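Local coordinates for protein regulator of nonsense transcripts 2 (Homo sapiens, PDB 4CEM) that probably acts as a core factor of nonsense-mediated mRNA decay, represented here by the first of its three all-helical MIF4G domains, at residues A[14-17]-A[18-22]; A[192-195]-A[196-200]; A[153-156]-A[157-160]; A[205-209]-A[210-214]. All blocks are in the same frame, centred on the assembly; numbering follows the deposited sequence.

Contact 1 of 4, residues A[14-17]-A[18-22]; sequences LHQE and AWERH
His15 and Trp19 form an aromatic pair one turn apart on helix 6-33. The indole brings an edge toward the imidazole face, an offset edge-to-face arrangement with planes at 69° and His15 and Trp19 five-membered ring centroids 4.8 Å apart. Trp19 CD1 lies over that face, near its rim, and His15 CE1 comes to 3.4 Å from Trp19 NE1. His15 CG is anti to the backbone N (chi1 173°), which swings the ring along the helix onto the indole. Trp19 NE1 itself bonds to Ser221 O.

The backbone bonds are helical. Ala18 N meets Leu14 O at 2.9 Å and Arg21 N meets Glu17 O at 2.9 Å, while Trp19 N to His15 O is weak.

Among the polar side chains, Gln16 CG lies 3.8 Å from Glu20 OE2. Arg21 bends at chi3, which brings Arg21 NH1 to 3.6 Å from Glu17 O, while NH2 forms a salt bridge with Asp201.

With an alanine in place of His15 the imidazole is gone, and the indole edge and Phe222 would probably both lose their aromatic partner. The contact joins the helix to Ser221 and Phe222 by an indole N-H bond and ring packing, and to Asp201 by charge.

Contact 2 of 4, residues A[192-195]-A[196-200]; sequences VISF and CRHCG
Val192 and Cys196 meet one turn apart in an alpha-helix, helix 189-204, inside the helical MIF4G fold. The bonds between the segments run from the N-H of one residue to the carbonyl four residues earlier.

Val192 O accepts from Cys196 N at 2.9 Å. Val192 CG1 lies 4.2 Å from Cys196 SG, an apolar contact. Both side chains also pack on Leu240 of helix 230-259.

Ile193 follows. Its O accepts from Arg197 N in a nearly straight bond of 172°. The gamma-2 methyl of Ile193 meets the end of the arginine, with Ile193 CG2 3.4 Å from Arg197 NH1. The arginine chain bends at chi3 (-58°), which brings NH1 back to this methyl, and the guanidinium meets it obliquely. Ile193 and Arg197 both touch Ser299 of helix 283-303.

Ser194 O accepts from His198 N at 2.9 Å. The same oxygen sits at the edge of the His198 ring, near its plane. These two residues face helix 143-158, with Ser194 on Arg147 and His198 on Arg151.

Phe195 is buried. Its O takes the N-H of Cys199, and its ring packs on Leu150 and on Ile171 of helix 164-181. The helix thus has different neighbours round its circumference. On the Phe195 flank, Phe195 CE1 packs at 4.3 Å from Cys199 CB.

Contact 3 of 4, residues A[153-156]-A[157-160]; sequences IAEL and TIVG
Thr157 turns OG1 back over Ile153, with chi1 at -47° holding the hydroxyl beside its own backbone N and anti to its carbonyl carbon. From there Thr157 OG1 donates to Ile153 O at 2.7 Å. Thr157 N gives Ile153 O a second bond, 3.1 Å. The two donors arrive from opposite faces of the carbonyl plane. Thr157 N also makes a weak bond to Ala154 O.

Glu155 is bent at chi2 (-57°), and Glu155 OE1 lies 4.1 Å from Val159 CG2. Its OE2 forms a salt bridge with Arg25, the charged partner of this buried carboxylate. The backbone bond from Ile158 N to Ala154 O is nearly straight, at 174°. Val159 N closes on Glu155 O at 2.7 Å.

The helix then stops. Gly160, with positive phi, ends it in a Schellman motif; Gly160 N also bonds to Thr157 O. A valine in place of Thr157 would probably leave Ile153 O without its hydroxyl donor, so that this buried carbonyl kept the Thr157 N-H alone of the pair.

This end of helix 143-158 is wedged between several helices. Ala154 packs on helix 189-204, Ile153 and Leu156 on helix 120-137, and Glu155, Leu156 and Val159 on helix 103-116. From helix 6-33, Arg29 bonds to Ile158 O and Asn32 to Val159 O, just past the helix.

Contact 4 of 4, residues A[205-209]-A[210-214]; sequences GLVPR and KVKSA
Val207 and Lys212 cross at about a right angle where the chain enters helix 209-218. With chi1 at -174°, Val207 CG1 stands opposite its own backbone N, and Val207 CG1 lies 3.8 Å from Lys212 CG. The lysine chain is extended and runs past the valine, bringing Lys212 CE to 3.6 Å from Val207 O. Its NZ ends in a salt bridge with Asp305.

Pro208 is the N-cap residue. Its CD and CG meet the next turn, with Pro208 CD 3.9 Å from Val211 CG2. Lys212 N donates to Pro208 O at 3.0 Å, in the carbonyl plane. This is an ordinary first-turn helical bond.

Ser213 folds its hydroxyl back along the helix. With chi1 at -66°, OG stands beside its own backbone N, and both reach Arg209 O. The N-H bond is nearly straight. Ser213 OG approaches Arg209 O at 2.9 Å from above the carbonyl plane, 43° out of it. One oxygen is thus gripped by two donors of the same residue.

The Arg209 chain bends at chi3 and carries NE into a salt bridge with Asp305. NH1 bonds to Asn307. Arg209 and Lys212 therefore converge on one carboxylate. Their paired positive charges probably balance Asp305, tying the start of helix 209-218 to the segment just after helix 283-303.

How the contacts relate
From the N terminus the order is contact 1, contact 3, contact 2, contact 4. Each is local: contacts 1, 3 and 2 each lie on a helix of their own or its end, and contact 4 spans a loop and the helix it leads into. None closes a long loop, and none nest or cross. Contact 1 touches two later contacts: Leu14 packs on Val211 of contact 4, and Arg21 lies against His198 of contact 2. Later residues of helix 6-33 reach contact 3. Contacts 3 and 2 join side by side, with Ala154 against Phe195 and Cys199. Contact 2 leads on to contact 4 through a probable hydrogen bond from Leu206 N to Gly200 O. Contacts 3 and 4 do not touch.

Contact 1 of 4, residues A[14-17]-A[18-22]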
loop_
_atom_site.group_PDB
_atom_site.type_symbol
_atom_site.label_atom_id
_atom_site.label_comp_id
_atom_site.label_asym_id
_atom_site.label_seq_id
_atom_site.Cartn_x
_atom_site.Cartn_y
_atom_site.Cartn_z
ATOM N N LEU A 14 13.790 -11.650 6.233
ATOM C CA LEU A 14 13.311 -11.071 4.985
ATOM C C LEU A 14 12.859 -12.200 4.055
ATOM O O LEU A 14 11.692 -12.275 3.667
ATOM C CB LEU A 14 14.416 -10.233 4.338
ATOM C CG LEU A 14 14.052 -9.344 3.143
ATOM C CD1 LEU A 14 13.199 -8.157 3.575
ATOM C CD2 LEU A 14 15.316 -8.869 2.426
ATOM N N HIS A 15 13.788 -13.106 3.764
ATOM C CA HIS A 15 13.551 -14.307 2.962
ATOM C C HIS A 15 12.357 -15.144 3.397
ATOM O O HIS A 15 11.626 -15.665 2.565
ATOM C CB HIS A 15 14.846 -15.118 2.966
ATOM C CG HIS A 15 14.746 -16.479 2.324
ATOM N ND1 HIS A 15 14.880 -16.670 0.998
ATOM C CD2 HIS A 15 14.575 -17.731 2.883
ATOM C CE1 HIS A 15 14.780 -17.977 0.725
ATOM N NE2 HIS A 15 14.592 -18.626 1.878
ATOM N N GLN A 16 12.131 -15.271 4.694
ATOM C CA GLN A 16 10.997 -16.043 5.200
ATOM C C GLN A 16 9.665 -15.331 4.949
ATOM O O GLN A 16 8.669 -15.965 4.596
ATOM C CB GLN A 16 11.166 -16.271 6.692
ATOM C CG GLN A 16 10.073 -17.097 7.342
ATOM C CD GLN A 16 10.403 -17.413 8.786
ATOM O OE1 GLN A 16 11.010 -16.599 9.491
ATOM N NE2 GLN A 16 10.020 -18.603 9.233
ATOM N N GLU A 17 9.658 -14.017 5.149
ATOM C CA GLU A 17 8.470 -13.210 4.932
ATOM C C GLU A 17 8.104 -13.158 3.463
ATOM O O GLU A 17 6.929 -13.231 3.107
ATOM C CB GLU A 17 8.673 -11.786 5.467
ATOM C CG GLU A 17 8.352 -11.663 6.952
ATOM C CD GLU A 17 9.058 -10.507 7.628
ATOM O OE1 GLU A 17 9.270 -9.455 6.977
ATOM O OE2 GLU A 17 9.396 -10.662 8.820
ATOM N N ALA A 18 9.121 -13.022 2.623
ATOM C CA ALA A 18 8.950 -13.043 1.184
ATOM C C ALA A 18 8.168 -14.283 0.765
ATOM O O ALA A 18 7.185 -14.187 0.033
ATOM C CB ALA A 18 10.310 -13.018 0.514
ATOM N N TRP A 19 8.581 -15.443 1.261
ATOM C CA TRP A 19 7.943 -16.684 0.845
ATOM C C TRP A 19 6.548 -16.851 1.397
ATOM O O TRP A 19 5.656 -17.302 0.681
ATOM C CB TRP A 19 8.837 -17.889 1.146
ATOM C CG TRP A 19 9.896 -18.051 0.096
ATOM C CD1 TRP A 19 11.231 -17.662 0.155
ATOM C CD2 TRP A 19 9.724 -18.602 -1.243
ATOM N NE1 TRP A 19 11.875 -17.943 -1.012
ATOM C CE2 TRP A 19 11.025 -18.508 -1.895
ATOM C CE3 TRP A 19 8.662 -19.150 -1.938
ATOM C CZ2 TRP A 19 11.229 -18.964 -3.190
ATOM C CZ3 TRP A 19 8.878 -19.596 -3.241
ATOM C CH2 TRP A 19 10.134 -19.513 -3.848
ATOM N N GLU A 20 6.348 -16.495 2.661
ATOM C CA GLU A 20 5.012 -16.513 3.270
ATOM C C GLU A 20 4.056 -15.650 2.456
ATOM O O GLU A 20 2.969 -16.088 2.075
ATOM C CB GLU A 20 5.060 -16.004 4.714
ATOM C CG GLU A 20 5.554 -17.045 5.710
ATOM C CD GLU A 20 6.049 -16.451 7.028
ATOM O OE1 GLU A 20 6.137 -15.204 7.155
ATOM O OE2 GLU A 20 6.367 -17.249 7.944
ATOM N N ARG A 21 4.492 -14.427 2.181
ATOM C CA ARG A 21 3.747 -13.512 1.335
ATOM C C ARG A 21 3.429 -14.163 -0.012
ATOM O O ARG A 21 2.292 -14.131 -0.472
ATOM C CB ARG A 21 4.542 -12.212 1.135
ATOM C CG ARG A 21 3.744 -11.080 0.518
ATOM C CD ARG A 21 4.365 -9.714 0.769
ATOM N NE ARG A 21 5.522 -9.462 -0.095
ATOM C CZ ARG A 21 6.803 -9.604 0.262
ATOM N NH1 ARG A 21 7.141 -9.994 1.491
ATOM N NH2 ARG A 21 7.765 -9.346 -0.622
ATOM N N HIS A 22 4.429 -14.782 -0.624
ATOM C CA HIS A 22 4.269 -15.328 -1.959
ATOM C C HIS A 22 3.331 -16.497 -1.960
ATOM O O HIS A 22 2.403 -16.568 -2.768
ATOM C CB HIS A 22 5.628 -15.736 -2.516
ATOM C CG HIS A 22 5.560 -16.432 -3.847
ATOM N ND1 HIS A 22 5.436 -15.767 -5.004
ATOM C CD2 HIS A 22 5.619 -17.778 -4.171
ATOM C CE1 HIS A 22 5.400 -16.642 -6.023
ATOM N NE2 HIS A 22 5.515 -17.873 -5.512
#

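Contact 2 of 4, residues A[192-195]-A[196-200]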
loop_
_atom_site.group_PDB
_atom_site.type_symbol
_atom_site.label_atom_id
_atom_site.label_comp_id
_atom_site.label_asym_id
_atom_site.label_seq_id
_atom_site.Cartn_x
_atom_site.Cartn_y
_atom_site.Cartn_z
ATOM N N VAL A 192 3.909 5.964 -1.054
ATOM C CA VAL A 192 4.581 5.278 -2.164
ATOM C C VAL A 192 5.540 4.207 -1.649
ATOM O O VAL A 192 5.682 3.146 -2.256
ATOM C CB VAL A 192 5.357 6.262 -3.052
ATOM C CG1 VAL A 192 6.095 5.520 -4.151
ATOM C CG2 VAL A 192 4.408 7.283 -3.653
ATOM N N ILE A 193 6.188 4.487 -0.524
ATOM C CA ILE A 193 7.112 3.542 0.081
ATOM C C ILE A 193 6.360 2.312 0.581
ATOM O O ILE A 193 6.746 1.176 0.276
ATOM C CB ILE A 193 7.904 4.197 1.223
ATOM C CG1 ILE A 193 8.843 5.258 0.643
ATOM C CG2 ILE A 193 8.695 3.150 1.987
ATOM C CD1 ILE A 193 9.340 6.267 1.650
ATOM N N SER A 194 5.284 2.544 1.332
ATOM C CA SER A 194 4.440 1.458 1.838
ATOM C C SER A 194 3.967 0.583 0.683
ATOM O O SER A 194 4.133 -0.631 0.706
ATOM C CB SER A 194 3.234 2.011 2.612
ATOM O OG SER A 194 2.233 1.018 2.806
ATOM N N PHE A 195 3.396 1.211 -0.336
ATOM C CA PHE A 195 2.955 0.493 -1.523
ATOM C C PHE A 195 4.071 -0.362 -2.124
ATOM O O PHE A 195 3.855 -1.520 -2.488
ATOM C CB PHE A 195 2.466 1.478 -2.577
ATOM C CG PHE A 195 2.187 0.843 -3.904
ATOM C CD1 PHE A 195 1.011 0.145 -4.115
ATOM C CD2 PHE A 195 3.106 0.935 -4.941
ATOM C CE1 PHE A 195 0.750 -0.445 -5.337
ATOM C CE2 PHE A 195 2.853 0.346 -6.165
ATOM C CZ PHE A 195 1.671 -0.346 -6.363
ATOM N N CYS A 196 5.257 0.228 -2.246
ATOM C CA CYS A 196 6.404 -0.474 -2.788
ATOM C C CYS A 196 6.783 -1.619 -1.865
ATOM O O CYS A 196 6.842 -2.769 -2.288
ATOM C CB CYS A 196 7.587 0.483 -2.995
ATOM S SG CYS A 196 7.424 1.501 -4.486
ATOM N N ARG A 197 7.016 -1.297 -0.600
ATOM C CA ARG A 197 7.339 -2.299 0.409
ATOM C C ARG A 197 6.438 -3.540 0.319
ATOM O O ARG A 197 6.931 -4.659 0.274
ATOM C CB ARG A 197 7.264 -1.670 1.810
ATOM C CG ARG A 197 7.210 -2.668 2.964
ATOM C CD ARG A 197 7.700 -2.081 4.283
ATOM N NE ARG A 197 9.076 -1.584 4.166
ATOM C CZ ARG A 197 9.451 -0.299 4.171
ATOM N NH1 ARG A 197 8.568 0.691 4.318
ATOM N NH2 ARG A 197 10.742 -0.001 4.038
ATOM N N HIS A 198 5.125 -3.333 0.273
ATOM C CA HIS A 198 4.167 -4.431 0.379
ATOM C C HIS A 198 3.855 -5.106 -0.918
ATOM O O HIS A 198 3.789 -6.325 -0.954
ATOM C CB HIS A 198 2.880 -3.957 1.046
ATOM C CG HIS A 198 3.040 -3.671 2.524
ATOM N ND1 HIS A 198 3.003 -4.644 3.454
ATOM C CD2 HIS A 198 3.271 -2.476 3.213
ATOM C CE1 HIS A 198 3.191 -4.103 4.675
ATOM N NE2 HIS A 198 3.354 -2.776 4.524
ATOM N N CYS A 199 3.671 -4.335 -1.991
ATOM C CA CYS A 199 3.123 -4.867 -3.253
ATOM C C CYS A 199 3.995 -4.658 -4.499
ATOM O O CYS A 199 3.679 -5.189 -5.573
ATOM C CB CYS A 199 1.743 -4.252 -3.497
ATOM S SG CYS A 199 0.632 -4.395 -2.072
ATOM N N GLY A 200 5.077 -3.890 -4.360
ATOM C CA GLY A 200 5.949 -3.566 -5.484
ATOM C C GLY A 200 6.572 -4.769 -6.175
ATOM O O GLY A 200 6.892 -4.713 -7.367
#

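Contact 3 of 4, residues A[153-156]-A[157-160]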
loop_
_atom_site.group_PDB
_atom_site.type_symbol
_atom_site.label_atom_id
_atom_site.label_comp_id
_atom_site.label_asym_id
_atom_site.label_seq_id
_atom_site.Cartn_x
_atom_site.Cartn_y
_atom_site.Cartn_z
ATOM N N ILE A 153 -6.255 -2.132 -2.256
ATOM C CA ILE A 153 -6.665 -2.398 -3.648
ATOM C C ILE A 153 -5.587 -3.160 -4.430
ATOM O O ILE A 153 -5.914 -3.960 -5.330
ATOM C CB ILE A 153 -7.113 -1.133 -4.426
ATOM C CG1 ILE A 153 -5.958 -0.162 -4.636
ATOM C CG2 ILE A 153 -8.280 -0.443 -3.720
ATOM C CD1 ILE A 153 -6.342 1.034 -5.476
ATOM N N ALA A 154 -4.320 -2.926 -4.067
ATOM C CA ALA A 154 -3.192 -3.725 -4.582
ATOM C C ALA A 154 -3.367 -5.217 -4.280
ATOM O O ALA A 154 -3.374 -6.024 -5.201
ATOM C CB ALA A 154 -1.875 -3.227 -4.016
ATOM N N GLU A 155 -3.537 -5.586 -3.009
ATOM C CA GLU A 155 -3.744 -7.001 -2.671
ATOM C C GLU A 155 -4.954 -7.568 -3.384
ATOM O O GLU A 155 -4.882 -8.654 -3.966
ATOM C CB GLU A 155 -3.925 -7.229 -1.165
ATOM C CG GLU A 155 -2.635 -7.307 -0.367
ATOM C CD GLU A 155 -1.678 -8.388 -0.837
ATOM O OE1 GLU A 155 -2.109 -9.441 -1.346
ATOM O OE2 GLU A 155 -0.473 -8.179 -0.681
ATOM N N LEU A 156 -6.066 -6.833 -3.336
ATOM C CA LEU A 156 -7.307 -7.302 -3.948
ATOM C C LEU A 156 -7.117 -7.635 -5.428
ATOM O O LEU A 156 -7.797 -8.513 -5.967
ATOM C CB LEU A 156 -8.426 -6.268 -3.785
ATOM C CG LEU A 156 -9.024 -6.135 -2.385
ATOM C CD1 LEU A 156 -9.889 -4.892 -2.316
ATOM C CD2 LEU A 156 -9.821 -7.379 -2.040
ATOM N N THR A 157 -6.201 -6.933 -6.086
ATOM C CA THR A 157 -5.862 -7.262 -7.457
ATOM C C THR A 157 -4.962 -8.506 -7.477
ATOM O O THR A 157 -5.275 -9.493 -8.132
ATOM C CB THR A 157 -5.196 -6.066 -8.171
ATOM O OG1 THR A 157 -5.950 -4.871 -7.915
ATOM C CG2 THR A 157 -5.114 -6.308 -9.670
ATOM N N ILE A 158 -3.872 -8.480 -6.720
ATOM C CA ILE A 158 -2.914 -9.597 -6.712
ATOM C C ILE A 158 -3.608 -10.911 -6.407
ATOM O O ILE A 158 -3.314 -11.946 -7.008
ATOM C CB ILE A 158 -1.814 -9.416 -5.656
ATOM C CG1 ILE A 158 -0.944 -8.212 -5.983
ATOM C CG2 ILE A 158 -0.947 -10.664 -5.598
ATOM C CD1 ILE A 158 -0.033 -7.816 -4.856
ATOM N N VAL A 159 -4.547 -10.841 -5.481
ATOM C CA VAL A 159 -5.284 -12.004 -4.997
ATOM C C VAL A 159 -6.438 -12.399 -5.934
ATOM O O VAL A 159 -7.158 -13.353 -5.670
ATOM C CB VAL A 159 -5.740 -11.704 -3.543
ATOM C CG1 VAL A 159 -7.195 -12.070 -3.283
ATOM C CG2 VAL A 159 -4.761 -12.330 -2.560
ATOM N N GLY A 160 -6.612 -11.670 -7.037
ATOM C CA GLY A 160 -7.553 -12.064 -8.088
ATOM C C GLY A 160 -9.036 -11.789 -7.851
ATOM O O GLY A 160 -9.878 -12.262 -8.614
#

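Contact 4 of 4, residues A[205-209]-A[210-214]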
loop_
_atom_site.group_PDB
_atom_site.type_symbol
_atom_site.label_atom_id
_atom_site.label_comp_id
_atom_site.label_asym_id
_atom_site.label_seq_id
_atom_site.Cartn_x
_atom_site.Cartn_y
_atom_site.Cartn_z
ATOM N N GLY A 205 7.028 -5.153 -10.351
ATOM C CA GLY A 205 8.207 -5.970 -10.659
ATOM C C GLY A 205 9.444 -5.604 -9.844
ATOM O O GLY A 205 10.557 -5.902 -10.245
ATOM N N LEU A 206 9.270 -4.968 -8.692
ATOM C CA LEU A 206 10.416 -4.542 -7.907
ATOM C C LEU A 206 11.244 -5.717 -7.412
ATOM O O LEU A 206 10.709 -6.758 -7.042
ATOM C CB LEU A 206 9.972 -3.725 -6.699
ATOM C CG LEU A 206 9.306 -2.367 -6.959
ATOM C CD1 LEU A 206 9.356 -1.566 -5.665
ATOM C CD2 LEU A 206 9.951 -1.573 -8.089
ATOM N N VAL A 207 12.560 -5.548 -7.441
ATOM C CA VAL A 207 13.475 -6.428 -6.739
ATOM C C VAL A 207 14.479 -5.528 -6.031
ATOM O O VAL A 207 15.475 -5.137 -6.630
ATOM C CB VAL A 207 14.209 -7.390 -7.690
ATOM C CG1 VAL A 207 15.033 -8.391 -6.885
ATOM C CG2 VAL A 207 13.217 -8.112 -8.589
ATOM N N PRO A 208 14.207 -5.172 -4.764
ATOM C CA PRO A 208 15.042 -4.219 -4.021
ATOM C C PRO A 208 16.498 -4.636 -3.844
ATOM O O PRO A 208 16.830 -5.826 -3.899
ATOM C CB PRO A 208 14.381 -4.164 -2.640
ATOM C CG PRO A 208 12.992 -4.648 -2.843
ATOM C CD PRO A 208 13.051 -5.627 -3.972
ATOM N N ARG A 209 17.344 -3.643 -3.580
ATOM C CA ARG A 209 18.769 -3.865 -3.356
ATOM C C ARG A 209 19.028 -4.790 -2.165
ATOM O O ARG A 209 19.887 -5.663 -2.252
ATOM C CB ARG A 209 19.490 -2.530 -3.170
ATOM C CG ARG A 209 21.016 -2.619 -3.214
ATOM C CD ARG A 209 21.666 -1.304 -3.650
ATOM N NE ARG A 209 21.291 -0.924 -5.019
ATOM C CZ ARG A 209 21.746 0.154 -5.664
ATOM N NH1 ARG A 209 22.607 0.981 -5.081
ATOM N NH2 ARG A 209 21.339 0.406 -6.904
ATOM N N LYS A 210 18.284 -4.621 -1.069
ATOM C CA LYS A 210 18.419 -5.521 0.089
ATOM C C LYS A 210 18.218 -6.987 -0.311
ATOM O O LYS A 210 18.992 -7.862 0.086
ATOM C CB LYS A 210 17.402 -5.195 1.191
ATOM C CG LYS A 210 17.542 -3.826 1.834
ATOM C CD LYS A 210 16.899 -3.797 3.219
ATOM C CE LYS A 210 17.039 -2.429 3.875
ATOM N NZ LYS A 210 16.930 -2.496 5.362
ATOM N N VAL A 211 17.165 -7.253 -1.078
ATOM C CA VAL A 211 16.853 -8.617 -1.494
ATOM C C VAL A 211 17.964 -9.151 -2.385
ATOM O O VAL A 211 18.427 -10.282 -2.197
ATOM C CB VAL A 211 15.510 -8.706 -2.257
ATOM C CG1 VAL A 211 15.292 -10.116 -2.804
ATOM C CG2 VAL A 211 14.344 -8.272 -1.370
ATOM N N LYS A 212 18.400 -8.335 -3.347
ATOM C CA LYS A 212 19.479 -8.739 -4.237
ATOM C C LYS A 212 20.718 -9.053 -3.425
ATOM O O LYS A 212 21.321 -10.119 -3.575
ATOM C CB LYS A 212 19.782 -7.654 -5.261
ATOM C CG LYS A 212 18.734 -7.536 -6.354
ATOM C CD LYS A 212 19.271 -6.694 -7.492
ATOM C CE LYS A 212 18.234 -6.444 -8.574
ATOM N NZ LYS A 212 18.858 -5.728 -9.723
ATOM N N SER A 213 21.070 -8.123 -2.548
ATOM C CA SER A 213 22.228 -8.280 -1.689
ATOM C C SER A 213 22.128 -9.512 -0.788
ATOM O O SER A 213 23.096 -10.252 -0.631
ATOM C CB SER A 213 22.413 -7.024 -0.847
ATOM O OG SER A 213 22.745 -5.932 -1.682
ATOM N N ALA A 214 20.962 -9.739 -0.201
ATOM C CA ALA A 214 20.795 -10.881 0.687
ATOM C C ALA A 214 20.945 -12.169 -0.108
ATOM O O ALA A 214 21.535 -13.134 0.371
ATOM C CB ALA A 214 19.442 -10.829 1.386
#